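Local coordinates for proteasome assembly chaperone family protein (Pyrococcus furiosus DSM 3638, PDB 3WZ2) that is an archaeal PAC2-family homolog of proteasome-assembly chaperones and probably acts in proteasome assembly, at the interface of chains A and B. Coordinates in Å, arbitrary orientation; residue numbers count along the deposited sequence, not the author numbering. Chains: chain A/B, Uncharacterized protein.

The interface of chains A and B. Residues chain A 55; chain B 92, 96, 99.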
loop_
_atom_site.group_PDB
_atom_site.type_symbol
_atom_site.label_atom_id
_atom_site.label_comp_id
_atom_site.label_asym_id
_atom_site.label_seq_id
_atom_site.Cartn_x
_atom_site.Cartn_y
_atom_site.Cartn_z
ATOM N N LEU A 55 4.137 0.235 16.608
ATOM C CA LEU A 55 3.434 1.322 15.924
ATOM C C LEU A 55 2.272 0.796 15.115
ATOM O O LEU A 55 1.434 1.572 14.716
ATOM C CB LEU A 55 4.373 2.058 14.958
ATOM C CG LEU A 55 5.577 2.737 15.613
ATOM C CD1 LEU A 55 6.553 3.171 14.525
ATOM C CD2 LEU A 55 5.134 3.916 16.483
ATOM N N THR B 92 -1.466 4.728 12.604
ATOM C CA THR B 92 -0.024 4.624 12.642
ATOM C C THR B 92 0.621 5.974 12.836
ATOM O O THR B 92 1.620 6.105 13.514
ATOM C CB THR B 92 0.515 3.937 11.370
ATOM O OG1 THR B 92 -0.171 2.690 11.204
ATOM C CG2 THR B 92 1.973 3.641 11.503
ATOM N N GLU B 96 3.045 7.411 15.782
ATOM C CA GLU B 96 4.313 8.071 15.577
ATOM C C GLU B 96 4.358 9.420 16.285
ATOM O O GLU B 96 5.395 9.792 16.826
ATOM C CB GLU B 96 4.612 8.251 14.088
ATOM C CG GLU B 96 4.935 6.976 13.323
ATOM C CD GLU B 96 6.423 6.630 13.353
ATOM O OE1 GLU B 96 7.161 7.126 14.256
ATOM O OE2 GLU B 96 6.861 5.853 12.459
ATOM N N LYS B 99 4.687 8.984 20.056
ATOM C CA LYS B 99 6.074 8.649 20.374
ATOM C C LYS B 99 6.962 9.905 20.434
ATOM O O LYS B 99 7.757 10.054 21.363
ATOM C CB LYS B 99 6.632 7.586 19.395
ATOM C CG LYS B 99 5.938 6.208 19.482
ATOM C CD LYS B 99 6.516 5.360 20.606
ATOM C CE LYS B 99 5.517 4.332 20.980
ATOM N NZ LYS B 99 6.045 3.233 21.832
#
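A loop-against-helix patch joins two copies of PbaA, a PAC2-family protein: A:Leu55, between strands 47-53 and 60-64, rests on helix 91-107 of chain B. The surfaces that meet are unlike, and the whole interface is not an exact two-fold. The patch may be one of the links between neighbouring subunits of the five-copy deposited assembly, although the structure alone does not prove that this is the working form. A:Leu55 brings both branches of its isobutyl group to the helix and has 67 Å² of its surface hidden by chain B. The CD1 methyl of A:Leu55 lies over a face of the B:Glu96 carboxylate, 3.4 Å from the oxygen OE2 of B:Glu96. The carboxylate carbon CD of B:Glu96 is 3.7 Å from CD1 of A:Leu55. The two side chains are turned at about a right angle. A bend in the glutamate at chi2 (-88°) turns the face of the carboxylate towards CD1, with the methyl lying nearer OE2 than OE1. The other branch, CD2 of A:Leu55, points towards the next turn of the helix and packs against the aliphatic CG of B:Lys99, at 3.9 Å. Here it is the base of the lysine chain that makes the contact; the chain also bends at chi2 (-83°), and its amine NZ extends past the leucine instead of approaching it. CD2 of A:Leu55 also lies 4.1 Å from the backbone N of B:Glu96, over the helix surface between B:Glu96 and B:Lys99. One turn earlier, B:Thr92 meets the backbone end of A:Leu55 more loosely, its CG2 methyl lying 3.9 Å from the carbonyl O of A:Leu55. The hydroxyl OG1 of B:Thr92 is 4.0 Å from O of A:Leu55, too long for a hydrogen bond.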